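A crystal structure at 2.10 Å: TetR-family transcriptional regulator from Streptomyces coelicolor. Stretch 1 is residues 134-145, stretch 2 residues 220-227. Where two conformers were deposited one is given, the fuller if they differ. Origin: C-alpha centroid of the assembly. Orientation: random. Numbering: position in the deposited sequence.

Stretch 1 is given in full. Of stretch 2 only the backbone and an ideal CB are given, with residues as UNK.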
ATOM      1  N   LEU A 134       7.874  -8.688  20.052  1.00 50.55           N
ATOM      2  CA  LEU A 134       9.220  -8.699  19.496  1.00 50.09           C
ATOM      3  C   LEU A 134       9.766  -7.271  19.324  1.00 50.20           C
ATOM      4  O   LEU A 134      10.862  -6.928  19.785  1.00 50.17           O
ATOM      5  CB  LEU A 134       9.196  -9.426  18.158  1.00 48.56           C
ATOM      6  CG  LEU A 134       8.997 -10.935  18.229  1.00 48.91           C
ATOM      7  CD1 LEU A 134       9.000 -11.571  16.855  1.00 47.30           C
ATOM      8  CD2 LEU A 134      10.130 -11.631  19.041  1.00 49.06           C
ATOM      9  N   LEU A 135       9.002  -6.420  18.655  1.00 49.89           N
ATOM     10  CA  LEU A 135       9.502  -5.074  18.434  1.00 48.52           C
ATOM     11  C   LEU A 135       9.831  -4.375  19.736  1.00 48.23           C
ATOM     12  O   LEU A 135      10.761  -3.574  19.824  1.00 48.39           O
ATOM     13  CB  LEU A 135       8.515  -4.230  17.571  1.00 48.21           C
ATOM     14  CG  LEU A 135       9.075  -2.867  17.101  1.00 48.37           C
ATOM     15  CD1 LEU A 135      10.463  -2.961  16.314  1.00 47.94           C
ATOM     16  CD2 LEU A 135       8.025  -2.065  16.344  1.00 45.53           C
ATOM     17  N   ALA A 136       9.020  -4.622  20.747  1.00 49.72           N
ATOM     18  CA  ALA A 136       9.166  -3.967  22.069  1.00 50.39           C
ATOM     19  C   ALA A 136      10.556  -4.272  22.776  1.00 51.14           C
ATOM     20  O   ALA A 136      11.036  -3.450  23.570  1.00 51.18           O
ATOM     21  CB  ALA A 136       7.988  -4.388  22.992  1.00 50.94           C
ATOM     22  N   ARG A 137      11.152  -5.413  22.426  0.50 50.70           N
ATOM     23  CA  ARG A 137      12.413  -5.906  23.014  0.50 50.98           C
ATOM     24  C   ARG A 137      13.561  -4.992  22.605  0.50 51.35           C
ATOM     25  O   ARG A 137      14.605  -4.953  23.269  0.50 50.06           O
ATOM     26  CB  ARG A 137      12.659  -7.378  22.590  0.50 50.44           C
ATOM     27  CG  ARG A 137      11.548  -8.343  23.142  0.50 50.83           C
ATOM     28  CD  ARG A 137      11.696  -9.877  22.945  0.50 50.77           C
ATOM     29  NE  ARG A 137      10.652 -10.601  23.721  0.50 48.00           N
ATOM     30  CZ  ARG A 137      10.198 -11.836  23.479  0.50 46.67           C
ATOM     31  NH1 ARG A 137       9.252 -12.352  24.242  0.50 46.09           N
ATOM     32  NH2 ARG A 137      10.649 -12.566  22.465  0.50 46.49           N
ATOM     33  N   SER A 138      13.351  -4.242  21.507  1.00 51.06           N
ATOM     34  CA  SER A 138      14.321  -3.264  21.038  1.00 50.48           C
ATOM     35  C   SER A 138      14.622  -2.257  22.160  1.00 49.98           C
ATOM     36  O   SER A 138      15.629  -1.576  22.090  1.00 52.76           O
ATOM     37  CB  SER A 138      13.731  -2.493  19.832  1.00 50.38           C
ATOM     38  OG  SER A 138      12.736  -1.546  20.286  1.00 48.24           O
ATOM     39  N   GLY A 139      13.744  -2.125  23.154  1.00 49.13           N
ATOM     40  CA  GLY A 139      13.867  -1.096  24.166  1.00 47.00           C
ATOM     41  C   GLY A 139      13.249   0.227  23.795  1.00 50.12           C
ATOM     42  O   GLY A 139      13.051   1.084  24.655  1.00 49.32           O
ATOM     43  N   ALA A 140      12.896   0.431  22.513  1.00 50.36           N
ATOM     44  CA  ALA A 140      12.325   1.729  22.064  1.00 49.09           C
ATOM     45  C   ALA A 140      11.072   2.103  22.856  1.00 48.77           C
ATOM     46  O   ALA A 140      10.381   1.246  23.318  1.00 50.77           O
ATOM     47  CB  ALA A 140      12.005   1.659  20.576  1.00 48.03           C
ATOM     48  N   PRO A 141      10.789   3.388  23.034  1.00 48.54           N
ATOM     49  CA  PRO A 141       9.581   3.769  23.705  1.00 48.41           C
ATOM     50  C   PRO A 141       8.298   3.195  23.106  1.00 50.33           C
ATOM     51  O   PRO A 141       8.269   2.803  21.931  1.00 51.10           O
ATOM     52  CB  PRO A 141       9.596   5.284  23.647  1.00 48.04           C
ATOM     53  CG  PRO A 141      11.077   5.660  23.568  1.00 48.37           C
ATOM     54  CD  PRO A 141      11.661   4.544  22.708  1.00 49.26           C
ATOM     55  N   GLY A 142       7.253   3.115  23.929  1.00 50.67           N
ATOM     56  CA  GLY A 142       6.057   2.340  23.567  1.00 49.71           C
ATOM     57  C   GLY A 142       5.297   2.981  22.397  1.00 48.84           C
ATOM     58  O   GLY A 142       4.687   2.261  21.595  1.00 48.82           O
ATOM     59  N   ALA A 143       5.338   4.312  22.291  1.00 48.07           N
ATOM     60  CA  ALA A 143       4.646   4.996  21.195  1.00 48.00           C
ATOM     61  C   ALA A 143       5.218   4.554  19.848  1.00 47.63           C
ATOM     62  O   ALA A 143       4.481   4.307  18.886  1.00 47.57           O
ATOM     63  CB  ALA A 143       4.719   6.485  21.352  1.00 48.64           C
ATOM     64  N   GLN A 144       6.538   4.370  19.806  1.00 47.84           N
ATOM     65  CA  GLN A 144       7.262   3.983  18.607  1.00 46.24           C
ATOM     66  C   GLN A 144       7.031   2.541  18.288  1.00 46.48           C
ATOM     67  O   GLN A 144       6.993   2.120  17.091  1.00 46.39           O
ATOM     68  CB  GLN A 144       8.756   4.239  18.775  1.00 45.26           C
ATOM     69  CG  GLN A 144       9.043   5.728  18.791  1.00 45.86           C
ATOM     70  CD  GLN A 144      10.397   6.096  19.429  1.00 43.46           C
ATOM     71  OE1 GLN A 144      10.452   6.983  20.270  1.00 43.39           O
ATOM     72  NE2 GLN A 144      11.463   5.458  18.990  1.00 39.10           N
ATOM     73  N   VAL A 145       6.899   1.714  19.328  1.00 45.68           N
ATOM     74  CA  VAL A 145       6.571   0.307  18.988  1.00 44.08           C
ATOM     75  C   VAL A 145       5.110   0.145  18.493  1.00 42.66           C
ATOM     76  O   VAL A 145       4.874  -0.639  17.636  1.00 41.78           O
ATOM     77  CB  VAL A 145       7.154  -0.797  19.962  1.00 45.84           C
ATOM     78  CG1 VAL A 145       8.044  -0.254  21.113  1.00 43.88           C
ATOM     79  CG2 VAL A 145       6.233  -1.946  20.249  1.00 41.00           C
ATOM     80  N   UNK A 220      14.551   3.194  11.458  1.00 44.69           N
ATOM     81  CA  UNK A 220      13.812   4.451  11.710  1.00 42.97           C
ATOM     82  C   UNK A 220      12.844   4.439  12.854  1.00 42.68           C
ATOM     83  O   UNK A 220      12.669   5.425  13.554  1.00 42.55           O
ATOM     84  CB  UNK A 220      13.034   4.842  10.452  1.00 42.97           C
ATOM     85  N   UNK A 221      12.084   3.351  12.973  1.00 44.41           N
ATOM     86  CA  UNK A 221      11.097   3.271  14.072  1.00 44.74           C
ATOM     87  C   UNK A 221      11.789   3.437  15.449  1.00 45.56           C
ATOM     88  O   UNK A 221      11.361   4.251  16.298  1.00 45.90           O
ATOM     89  CB  UNK A 221      10.352   1.936  14.016  1.00 44.74           C
ATOM     90  N   UNK A 222      12.885   2.705  15.645  1.00 46.53           N
ATOM     91  CA  UNK A 222      13.551   2.722  16.973  1.00 50.18           C
ATOM     92  C   UNK A 222      14.162   4.082  17.279  1.00 51.61           C
ATOM     93  O   UNK A 222      14.243   4.461  18.451  1.00 51.90           O
ATOM     94  CB  UNK A 222      14.641   1.650  17.040  1.00 50.18           C
ATOM     95  N   UNK A 223      14.493   4.867  16.237  1.00 51.09           N
ATOM     96  CA  UNK A 223      15.146   6.120  16.488  1.00 50.56           C
ATOM     97  C   UNK A 223      14.349   7.381  16.367  1.00 48.47           C
ATOM     98  O   UNK A 223      14.827   8.453  16.725  1.00 47.63           O
ATOM     99  CB  UNK A 223      16.341   6.232  15.539  1.00 50.56           C
ATOM    100  N   UNK A 224      13.085   7.263  15.989  1.00 46.03           N
ATOM    101  CA  UNK A 224      12.268   8.461  15.751  1.00 43.94           C
ATOM    102  C   UNK A 224      11.143   8.570  16.748  1.00 45.19           C
ATOM    103  O   UNK A 224      10.236   7.782  16.717  1.00 46.06           O
ATOM    104  CB  UNK A 224      11.696   8.452  14.332  1.00 43.94           C
ATOM    105  N   UNK A 225      11.203   9.547  17.653  1.00 47.16           N
ATOM    106  CA  UNK A 225      10.119   9.822  18.602  1.00 47.99           C
ATOM    107  C   UNK A 225       8.792  10.181  17.913  1.00 50.63           C
ATOM    108  O   UNK A 225       8.791  10.858  16.852  1.00 50.48           O
ATOM    109  CB  UNK A 225      10.533  10.962  19.535  1.00 47.99           C
ATOM    110  N   UNK A 226       7.683   9.712  18.503  1.00 51.07           N
ATOM    111  CA  UNK A 226       6.379  10.157  18.106  1.00 52.14           C
ATOM    112  C   UNK A 226       5.954  11.438  18.796  1.00 54.13           C
ATOM    113  O   UNK A 226       5.924  11.524  20.040  1.00 53.03           O
ATOM    114  CB  UNK A 226       5.355   9.054  18.381  1.00 52.14           C
ATOM    115  N   UNK A 227       5.734  12.489  17.979  1.00 55.36           N
ATOM    116  CA  UNK A 227       5.415  13.789  18.541  1.00 56.76           C
ATOM    117  C   UNK A 227       4.068  13.757  19.180  1.00 58.99           C
ATOM    118  O   UNK A 227       3.346  12.763  19.052  1.00 58.98           O
ATOM    119  CB  UNK A 227       5.468  14.883  17.473  1.00 56.76           C
TER

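Position 220 is helical (phi/psi -69/-43), and its ideal CB has no atom of stretch 1 within 5.5 Å. The contact sets no preference, and the backbone angles admit any residue common in helices. The deposited residue is Gly 220, whose carbonyl O accepts a hydrogen bond from the side chain at 224.

At 221 the CA-to-CB bond runs sideways to stretch 1, with the ideal CB 4.6 Å from Gln 144 O and 5.2 Å from Leu 135 CD2. The leucine methyl favors an apolar side chain long enough to reach it; leucine, isoleucine, valine or methionine would suit. The residue is Ile 221, and its CG2 lies 4.2 Å from Leu 135 CD2 in an apolar contact. Its carbonyl also takes part: Gln 144 NE2 donates a hydrogen bond to Ile 221 O (3.0 Å, N-H...O angle 147°), tying the amide to the last turn of this helix.

Position 222 also points its CB sideways, 4.4 Å from Ala 140 CB and 4.9 Å from Ser 138 OG. A small or medium side chain fits this mixed setting: alanine, serine, threonine or valine. Ser 138 OG is already engaged, donating to Leu 135 O (2.9 Å) and accepting from Ala 140 N (3.0 Å), so the visible atoms do not demand a polar partner. Thr 222 (chi1 p) turns a methyl to the serine, CG2 standing 3.8 Å from Ser 138 OG and 4.2 Å from Ala 140 CB; OG1 is hydrogen-bonded elsewhere in the structure.

At 223 the CB points away, with no atom of stretch 1 within 5.5 Å, leaving room for long or polar side chains. It is Arg 223.

Position 224 leaves helical angles (-114/111), and its sideways CB has no atom of stretch 1 within 5.5 Å. Many residues would do, with beta-branched ones at ease at such angles. Thr 224 donates from OG1 to Gly 220 O (2.7 Å), bracing the helix end, while its carbonyl O packs 3.2 Å from Gln 144 CG.

At 225 phi is -60 and psi 143, compatible with proline, and the ideal CB is 4.0 Å from Gln 144 OE1, though the bond points away overall. Proline or a small residue suits. Pro 225 sets its CA 3.3 Å from Gln 144 OE1.

Position 226 points toward stretch 1, its ideal CB 4.0 Å from Ala 143 CB and 5.0 Å from Gln 144 CG. These carbons favor valine, isoleucine or leucine. Val 226 places CG1 3.7 Å from Ala 143 CB and 3.9 Å from Gln 144 CG.

Position 227 is out of reach; it is Pro 227.

Stretch 2 220-227: GITRTPVP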
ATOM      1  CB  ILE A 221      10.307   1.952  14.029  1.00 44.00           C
ATOM      2  CG1 ILE A 221       9.325   1.938  12.830  1.00 45.95           C
ATOM      3  CG2 ILE A 221       9.563   1.686  15.409  1.00 43.93           C
ATOM      4  CD1 ILE A 221       8.939   0.516  12.425  1.00 43.15           C
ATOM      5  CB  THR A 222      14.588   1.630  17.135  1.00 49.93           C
ATOM      6  OG1 THR A 222      15.558   1.711  16.075  1.00 53.12           O
ATOM      7  CG2 THR A 222      13.926   0.235  17.093  1.00 49.83           C
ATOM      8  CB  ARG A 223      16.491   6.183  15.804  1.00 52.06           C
ATOM      9  CG  ARG A 223      16.509   6.583  14.430  1.00 57.39           C
ATOM     10  CD  ARG A 223      17.510   5.680  13.689  1.00 65.56           C
ATOM     11  NE  ARG A 223      18.357   4.889  14.585  1.00 71.64           N
ATOM     12  CZ  ARG A 223      19.392   4.137  14.189  1.00 75.75           C
ATOM     13  NH1 ARG A 223      19.742   4.058  12.907  1.00 73.59           N
ATOM     14  NH2 ARG A 223      20.090   3.443  15.095  1.00 78.54           N
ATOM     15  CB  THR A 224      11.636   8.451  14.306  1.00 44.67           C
ATOM     16  OG1 THR A 224      12.624   8.146  13.313  1.00 44.09           O
ATOM     17  CG2 THR A 224      10.998   9.753  14.004  1.00 40.15           C
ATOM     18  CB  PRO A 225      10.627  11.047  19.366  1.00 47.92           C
ATOM     19  CG  PRO A 225      12.102  10.977  19.242  1.00 47.08           C
ATOM     20  CD  PRO A 225      12.363  10.443  17.869  1.00 47.62           C
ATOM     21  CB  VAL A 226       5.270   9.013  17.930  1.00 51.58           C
ATOM     22  CG1 VAL A 226       5.817   7.679  17.998  1.00 48.19           C
ATOM     23  CG2 VAL A 226       4.059   9.236  18.703  1.00 49.36           C
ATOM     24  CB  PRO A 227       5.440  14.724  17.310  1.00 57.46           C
ATOM     25  CG  PRO A 227       6.348  14.031  16.358  1.00 56.12           C
ATOM     26  CD  PRO A 227       5.843  12.568  16.513  1.00 55.12           C
TER
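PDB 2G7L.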